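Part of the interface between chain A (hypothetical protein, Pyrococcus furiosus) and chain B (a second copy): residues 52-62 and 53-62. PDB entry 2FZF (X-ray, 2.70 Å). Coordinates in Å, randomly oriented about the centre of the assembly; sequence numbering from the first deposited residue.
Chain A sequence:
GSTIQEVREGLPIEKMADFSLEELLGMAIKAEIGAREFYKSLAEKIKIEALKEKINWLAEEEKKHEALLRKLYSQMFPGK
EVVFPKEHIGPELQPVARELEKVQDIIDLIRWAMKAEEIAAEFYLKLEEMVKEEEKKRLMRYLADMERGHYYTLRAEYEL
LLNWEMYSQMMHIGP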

ATOM      1  N   LYS A  52       7.604 -11.947  -6.210  1.00 51.93           N
ATOM      2  CA  LYS A  52       6.609 -12.480  -7.143  1.00 51.99           C
ATOM      3  C   LYS A  52       5.293 -12.544  -6.392  1.00 52.05           C
ATOM      4  O   LYS A  52       4.220 -12.445  -6.986  1.00 51.27           O
ATOM      5  CB  LYS A  52       6.996 -13.895  -7.600  1.00 52.88           C
ATOM      6  CG  LYS A  52       5.966 -14.578  -8.523  1.00 53.37           C
ATOM      7  CD  LYS A  52       6.262 -16.068  -8.737  1.00 53.31           C
ATOM      8  CE  LYS A  52       7.523 -16.313  -9.566  1.00 54.55           C
ATOM      9  NZ  LYS A  52       7.238 -16.631 -11.002  1.00 54.37           N
ATOM     10  N   GLU A  53       5.399 -12.727  -5.076  1.00 53.58           N
ATOM     11  CA  GLU A  53       4.244 -12.803  -4.177  1.00 55.01           C
ATOM     12  C   GLU A  53       3.610 -11.413  -4.115  1.00 54.00           C
ATOM     13  O   GLU A  53       2.415 -11.255  -4.378  1.00 53.88           O
ATOM     14  CB  GLU A  53       4.688 -13.230  -2.764  1.00 59.26           C
ATOM     15  CG  GLU A  53       4.101 -14.561  -2.226  1.00 64.72           C
ATOM     16  CD  GLU A  53       2.592 -14.521  -1.926  1.00 69.54           C
ATOM     17  OE1 GLU A  53       2.059 -15.542  -1.423  1.00 70.77           O
ATOM     18  OE2 GLU A  53       1.930 -13.484  -2.188  1.00 71.56           O
ATOM     19  N   LYS A  54       4.420 -10.414  -3.754  1.00 51.83           N
ATOM     20  CA  LYS A  54       3.964  -9.031  -3.676  1.00 48.68           C
ATOM     21  C   LYS A  54       3.442  -8.630  -5.042  1.00 45.49           C
ATOM     22  O   LYS A  54       2.335  -8.124  -5.161  1.00 45.69           O
ATOM     23  CB  LYS A  54       5.114  -8.087  -3.273  1.00 53.10           C
ATOM     24  CG  LYS A  54       5.345  -7.915  -1.756  1.00 59.65           C
ATOM     25  CD  LYS A  54       5.390  -9.271  -1.032  1.00 64.37           C
ATOM     26  CE  LYS A  54       5.656  -9.170   0.481  1.00 65.56           C
ATOM     27  NZ  LYS A  54       7.046  -8.746   0.843  1.00 65.51           N
ATOM     28  N   ILE A  55       4.218  -8.867  -6.089  1.00 41.89           N
ATOM     29  CA  ILE A  55       3.738  -8.469  -7.399  1.00 40.24           C
ATOM     30  C   ILE A  55       2.461  -9.170  -7.822  1.00 41.82           C
ATOM     31  O   ILE A  55       1.701  -8.632  -8.615  1.00 41.43           O
ATOM     32  CB  ILE A  55       4.798  -8.660  -8.468  1.00 37.62           C
ATOM     33  CG1 ILE A  55       5.990  -7.760  -8.151  1.00 37.54           C
ATOM     34  CG2 ILE A  55       4.230  -8.294  -9.834  1.00 35.13           C
ATOM     35  CD1 ILE A  55       5.645  -6.294  -8.101  1.00 34.07           C
ATOM     36  N   ASN A  56       2.222 -10.364  -7.288  1.00 45.68           N
ATOM     37  CA  ASN A  56       1.015 -11.112  -7.616  1.00 49.78           C
ATOM     38  C   ASN A  56      -0.220 -10.591  -6.867  1.00 52.22           C
ATOM     39  O   ASN A  56      -1.306 -10.496  -7.442  1.00 50.31           O
ATOM     40  CB  ASN A  56       1.220 -12.604  -7.328  1.00 50.71           C
ATOM     41  CG  ASN A  56       1.681 -13.383  -8.563  1.00 52.19           C
ATOM     42  OD1 ASN A  56       1.125 -13.215  -9.656  1.00 50.61           O
ATOM     43  ND2 ASN A  56       2.683 -14.249  -8.390  1.00 51.11           N
ATOM     44  N   TRP A  57      -0.058 -10.248  -5.591  1.00 56.62           N
ATOM     45  CA  TRP A  57      -1.177  -9.733  -4.809  1.00 61.67           C
ATOM     46  C   TRP A  57      -1.591  -8.386  -5.370  1.00 62.16           C
ATOM     47  O   TRP A  57      -2.769  -8.029  -5.398  1.00 63.47           O
ATOM     48  CB  TRP A  57      -0.784  -9.556  -3.342  1.00 67.43           C
ATOM     49  CG  TRP A  57      -1.881  -8.933  -2.522  1.00 74.91           C
ATOM     50  CD1 TRP A  57      -3.000  -9.554  -2.032  1.00 77.53           C
ATOM     51  CD2 TRP A  57      -1.996  -7.553  -2.149  1.00 77.97           C
ATOM     52  NE1 TRP A  57      -3.801  -8.644  -1.380  1.00 79.09           N
ATOM     53  CE2 TRP A  57      -3.209  -7.409  -1.437  1.00 78.91           C
ATOM     54  CE3 TRP A  57      -1.191  -6.421  -2.349  1.00 80.77           C
ATOM     55  CZ2 TRP A  57      -3.639  -6.179  -0.922  1.00 81.03           C
ATOM     56  CZ3 TRP A  57      -1.619  -5.193  -1.836  1.00 81.27           C
ATOM     57  CH2 TRP A  57      -2.832  -5.085  -1.131  1.00 81.53           C
ATOM     58  N   LEU A  58      -0.595  -7.637  -5.817  1.00 62.07           N
ATOM     59  CA  LEU A  58      -0.808  -6.321  -6.378  1.00 62.03           C
ATOM     60  C   LEU A  58      -1.554  -6.438  -7.707  1.00 62.67           C
ATOM     61  O   LEU A  58      -2.405  -5.610  -8.022  1.00 63.67           O
ATOM     62  CB  LEU A  58       0.551  -5.651  -6.561  1.00 61.23           C
ATOM     63  CG  LEU A  58       0.674  -4.141  -6.629  1.00 59.02           C
ATOM     64  CD1 LEU A  58       2.140  -3.787  -6.533  1.00 58.68           C
ATOM     65  CD2 LEU A  58       0.070  -3.619  -7.913  1.00 59.07           C
ATOM     66  N   ALA A  59      -1.245  -7.471  -8.481  1.00 63.96           N
ATOM     67  CA  ALA A  59      -1.908  -7.676  -9.771  1.00 65.80           C
ATOM     68  C   ALA A  59      -3.394  -7.994  -9.593  1.00 66.59           C
ATOM     69  O   ALA A  59      -4.240  -7.521 -10.358  1.00 64.24           O
ATOM     70  CB  ALA A  59      -1.229  -8.806 -10.534  1.00 66.25           C
ATOM     71  N   GLU A  60      -3.690  -8.803  -8.577  1.00 68.05           N
ATOM     72  CA  GLU A  60      -5.054  -9.215  -8.263  1.00 69.58           C
ATOM     73  C   GLU A  60      -5.875  -8.025  -7.816  1.00 69.43           C
ATOM     74  O   GLU A  60      -6.977  -7.782  -8.312  1.00 68.15           O
ATOM     75  CB  GLU A  60      -5.040 -10.288  -7.169  1.00 71.10           C
ATOM     76  CG  GLU A  60      -4.265 -11.537  -7.569  1.00 75.34           C
ATOM     77  CD  GLU A  60      -4.439 -12.696  -6.605  1.00 77.21           C
ATOM     78  OE1 GLU A  60      -5.596 -13.133  -6.397  1.00 79.35           O
ATOM     79  OE2 GLU A  60      -3.415 -13.179  -6.062  1.00 76.46           O
ATOM     80  N   GLU A  61      -5.319  -7.287  -6.865  1.00 70.62           N
ATOM     81  CA  GLU A  61      -5.964  -6.098  -6.332  1.00 70.96           C
ATOM     82  C   GLU A  61      -6.449  -5.176  -7.450  1.00 69.08           C
ATOM     83  O   GLU A  61      -7.580  -4.703  -7.415  1.00 71.03           O
ATOM     84  CB  GLU A  61      -4.984  -5.346  -5.434  1.00 73.47           C
ATOM     85  CG  GLU A  61      -5.018  -5.771  -3.984  1.00 77.03           C
ATOM     86  CD  GLU A  61      -6.241  -5.234  -3.274  1.00 80.40           C
ATOM     87  OE1 GLU A  61      -6.306  -5.342  -2.024  1.00 81.09           O
ATOM     88  OE2 GLU A  61      -7.140  -4.698  -3.968  1.00 82.42           O
ATOM     89  N   GLU A  62      -5.601  -4.932  -8.443  1.00 65.75           N
ATOM     90  CA  GLU A  62      -5.966  -4.048  -9.536  1.00 62.85           C
ATOM     91  C   GLU A  62      -6.765  -4.689 -10.651  1.00 60.87           C
ATOM     92  O   GLU A  62      -6.980  -4.058 -11.687  1.00 61.05           O
ATOM     93  CB  GLU A  62      -4.710  -3.389 -10.132  1.00 64.72           C
ATOM     94  CG  GLU A  62      -4.025  -2.389  -9.187  1.00 65.08           C
ATOM     95  CD  GLU A  62      -2.943  -1.556  -9.859  1.00 64.32           C
ATOM     96  OE1 GLU A  62      -3.227  -0.910 -10.901  1.00 61.16           O
ATOM     97  OE2 GLU A  62      -1.810  -1.545  -9.328  1.00 63.88           O
TER
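Chain B (53-62) EKINWLAEEE

Residues 53-62 of chain B are helical throughout and lie across the helix formed by residues 52-61 of chain A. The two helices run nearly antiparallel, with 163° between their N-to-C directions (signed crossing angle -163°), and their axes come no closer than 12.9 Å. This wide separation leaves room for long side chains between the backbones. In register, Trp B57 faces Trp A57 (CA to CA, 8.8 Å), and Lys B54 lies opposite Glu A61 (CA to CA, 9.2 Å). Together the stretches bury 387 Å².

Aromatic packing occupies the centre. Both tryptophans direct CA-to-CB toward the partner helix with chi1 in the t well, and their five-membered rings form a face-to-face stack, with centroids 3.7 Å apart and planes inclined by 11°. The nearest atoms are Trp B57 CD1 and Trp A57 CE2, at 3.5 Å. The six-membered ring of Trp B57 extends back over the other residue's side-chain root: Trp A57 CB lies 4.2 Å from that ring's centroid, over its face, in a CH-pi contact.

Further contacts surround the Trp B57 indole, which gives up more surface than any other residue here. Lys A54 CD approaches its edge, 4.1 Å from Trp B57 CZ2, while Glu A53 OE2 comes within 3.2 Å of Trp B57 CH2.

The charged pairs reflect the antiparallel arrangement, each matching a lysine at position 54 with a glutamate at position 61. Lys A54 NZ and Glu B61 OE1 make a long salt bridge of 4.0 Å, although Lys A54 CE is closer to the same oxygen, Glu B61 OE1, at 3.2 Å. In the reciprocal pair, Lys B54 NZ is 4.4 Å from Glu A61 OE1, beyond salt-bridge range, and Lys B54 CE lies 3.3 Å from Glu A61 OE1. Both lysine NZ atoms are hydrogen-bonded elsewhere in the structure.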

ATOM      1  N   GLU B  53     -10.094 -10.167   3.307  1.00 68.16           N
ATOM      2  CA  GLU B  53      -8.903 -10.482   2.517  1.00 69.39           C
ATOM      3  C   GLU B  53      -7.782  -9.468   2.776  1.00 68.12           C
ATOM      4  O   GLU B  53      -6.696  -9.842   3.233  1.00 67.16           O
ATOM      5  CB  GLU B  53      -9.245 -10.530   1.019  1.00 71.90           C
ATOM      6  CG  GLU B  53     -10.154 -11.707   0.638  1.00 76.40           C
ATOM      7  CD  GLU B  53     -10.383 -11.840  -0.863  1.00 78.71           C
ATOM      8  OE1 GLU B  53     -11.109 -12.780  -1.273  1.00 79.00           O
ATOM      9  OE2 GLU B  53      -9.843 -11.012  -1.631  1.00 80.17           O
ATOM     10  N   LYS B  54      -8.062  -8.194   2.497  1.00 66.45           N
ATOM     11  CA  LYS B  54      -7.093  -7.118   2.700  1.00 64.85           C
ATOM     12  C   LYS B  54      -6.471  -7.153   4.085  1.00 63.62           C
ATOM     13  O   LYS B  54      -5.260  -7.007   4.239  1.00 63.49           O
ATOM     14  CB  LYS B  54      -7.743  -5.746   2.481  1.00 65.64           C
ATOM     15  CG  LYS B  54      -8.063  -5.429   1.025  1.00 67.80           C
ATOM     16  CD  LYS B  54      -8.408  -3.953   0.805  1.00 69.08           C
ATOM     17  CE  LYS B  54      -8.755  -3.675  -0.661  1.00 69.60           C
ATOM     18  NZ  LYS B  54      -9.159  -2.261  -0.886  1.00 70.27           N
ATOM     19  N   ILE B  55      -7.301  -7.347   5.100  1.00 62.49           N
ATOM     20  CA  ILE B  55      -6.798  -7.382   6.461  1.00 61.01           C
ATOM     21  C   ILE B  55      -5.878  -8.566   6.691  1.00 61.45           C
ATOM     22  O   ILE B  55      -4.885  -8.452   7.405  1.00 61.98           O
ATOM     23  CB  ILE B  55      -7.935  -7.454   7.475  1.00 59.67           C
ATOM     24  CG1 ILE B  55      -8.900  -6.289   7.251  1.00 58.51           C
ATOM     25  CG2 ILE B  55      -7.365  -7.423   8.882  1.00 58.55           C
ATOM     26  CD1 ILE B  55      -8.260  -4.928   7.339  1.00 57.96           C
ATOM     27  N   ASN B  56      -6.214  -9.707   6.097  1.00 61.49           N
ATOM     28  CA  ASN B  56      -5.391 -10.893   6.261  1.00 61.08           C
ATOM     29  C   ASN B  56      -4.014 -10.650   5.662  1.00 61.77           C
ATOM     30  O   ASN B  56      -2.993 -10.961   6.278  1.00 60.94           O
ATOM     31  CB  ASN B  56      -6.057 -12.111   5.604  1.00 60.22           C
ATOM     32  CG  ASN B  56      -6.753 -13.027   6.620  1.00 59.30           C
ATOM     33  OD1 ASN B  56      -6.145 -13.477   7.601  1.00 56.45           O
ATOM     34  ND2 ASN B  56      -8.029 -13.315   6.375  1.00 57.86           N
ATOM     35  N   TRP B  57      -3.982 -10.069   4.468  1.00 63.90           N
ATOM     36  CA  TRP B  57      -2.711  -9.796   3.819  1.00 65.68           C
ATOM     37  C   TRP B  57      -1.872  -8.806   4.637  1.00 65.12           C
ATOM     38  O   TRP B  57      -0.643  -8.818   4.564  1.00 65.22           O
ATOM     39  CB  TRP B  57      -2.946  -9.273   2.405  1.00 68.43           C
ATOM     40  CG  TRP B  57      -1.673  -8.964   1.690  1.00 74.69           C
ATOM     41  CD1 TRP B  57      -1.160  -7.725   1.429  1.00 75.61           C
ATOM     42  CD2 TRP B  57      -0.724  -9.910   1.173  1.00 76.54           C
ATOM     43  NE1 TRP B  57       0.045  -7.839   0.781  1.00 76.71           N
ATOM     44  CE2 TRP B  57       0.338  -9.168   0.610  1.00 77.04           C
ATOM     45  CE3 TRP B  57      -0.668 -11.311   1.128  1.00 78.18           C
ATOM     46  CZ2 TRP B  57       1.450  -9.781   0.009  1.00 78.14           C
ATOM     47  CZ3 TRP B  57       0.441 -11.923   0.529  1.00 78.10           C
ATOM     48  CH2 TRP B  57       1.481 -11.154  -0.022  1.00 77.74           C
ATOM     49  N   LEU B  58      -2.533  -7.963   5.425  1.00 64.47           N
ATOM     50  CA  LEU B  58      -1.820  -7.005   6.255  1.00 64.01           C
ATOM     51  C   LEU B  58      -1.209  -7.703   7.457  1.00 64.29           C
ATOM     52  O   LEU B  58      -0.173  -7.272   7.978  1.00 65.17           O
ATOM     53  CB  LEU B  58      -2.747  -5.888   6.733  1.00 61.87           C
ATOM     54  CG  LEU B  58      -3.321  -4.965   5.668  1.00 59.80           C
ATOM     55  CD1 LEU B  58      -4.089  -3.854   6.332  1.00 60.83           C
ATOM     56  CD2 LEU B  58      -2.225  -4.394   4.831  1.00 59.13           C
ATOM     57  N   ALA B  59      -1.848  -8.777   7.906  1.00 64.41           N
ATOM     58  CA  ALA B  59      -1.329  -9.523   9.047  1.00 64.61           C
ATOM     59  C   ALA B  59       0.012 -10.162   8.681  1.00 64.62           C
ATOM     60  O   ALA B  59       0.932 -10.175   9.496  1.00 63.22           O
ATOM     61  CB  ALA B  59      -2.323 -10.585   9.476  1.00 63.65           C
ATOM     62  N   GLU B  60       0.120 -10.670   7.451  1.00 65.97           N
ATOM     63  CA  GLU B  60       1.353 -11.308   6.976  1.00 67.79           C
ATOM     64  C   GLU B  60       2.504 -10.333   6.946  1.00 67.23           C
ATOM     65  O   GLU B  60       3.615 -10.655   7.360  1.00 67.58           O
ATOM     66  CB  GLU B  60       1.164 -11.893   5.569  1.00 70.78           C
ATOM     67  CG  GLU B  60       2.430 -11.875   4.664  1.00 75.46           C
ATOM     68  CD  GLU B  60       3.637 -12.652   5.224  1.00 78.61           C
ATOM     69  OE1 GLU B  60       4.701 -12.670   4.551  1.00 78.25           O
ATOM     70  OE2 GLU B  60       3.530 -13.242   6.326  1.00 80.27           O
ATOM     71  N   GLU B  61       2.232  -9.145   6.428  1.00 67.10           N
ATOM     72  CA  GLU B  61       3.243  -8.112   6.336  1.00 67.30           C
ATOM     73  C   GLU B  61       3.815  -7.771   7.705  1.00 65.90           C
ATOM     74  O   GLU B  61       5.015  -7.547   7.838  1.00 65.57           O
ATOM     75  CB  GLU B  61       2.642  -6.878   5.677  1.00 69.97           C
ATOM     76  CG  GLU B  61       2.331  -7.103   4.206  1.00 73.19           C
ATOM     77  CD  GLU B  61       3.592  -7.162   3.359  1.00 75.10           C
ATOM     78  OE1 GLU B  61       3.508  -7.608   2.190  1.00 74.90           O
ATOM     79  OE2 GLU B  61       4.664  -6.746   3.865  1.00 74.23           O
ATOM     80  N   GLU B  62       2.959  -7.744   8.722  1.00 64.48           N
ATOM     81  CA  GLU B  62       3.409  -7.428  10.071  1.00 63.33           C
ATOM     82  C   GLU B  62       4.201  -8.590  10.647  1.00 62.44           C
ATOM     83  O   GLU B  62       5.001  -8.421  11.573  1.00 63.01           O
ATOM     84  CB  GLU B  62       2.216  -7.122  10.977  1.00 63.02           C
ATOM     85  CG  GLU B  62       1.272  -6.045  10.449  1.00 63.09           C
ATOM     86  CD  GLU B  62       1.995  -4.796   9.968  1.00 62.43           C
ATOM     87  OE1 GLU B  62       2.779  -4.206  10.739  1.00 58.55           O
ATOM     88  OE2 GLU B  62       1.768  -4.405   8.807  1.00 63.16           O
TER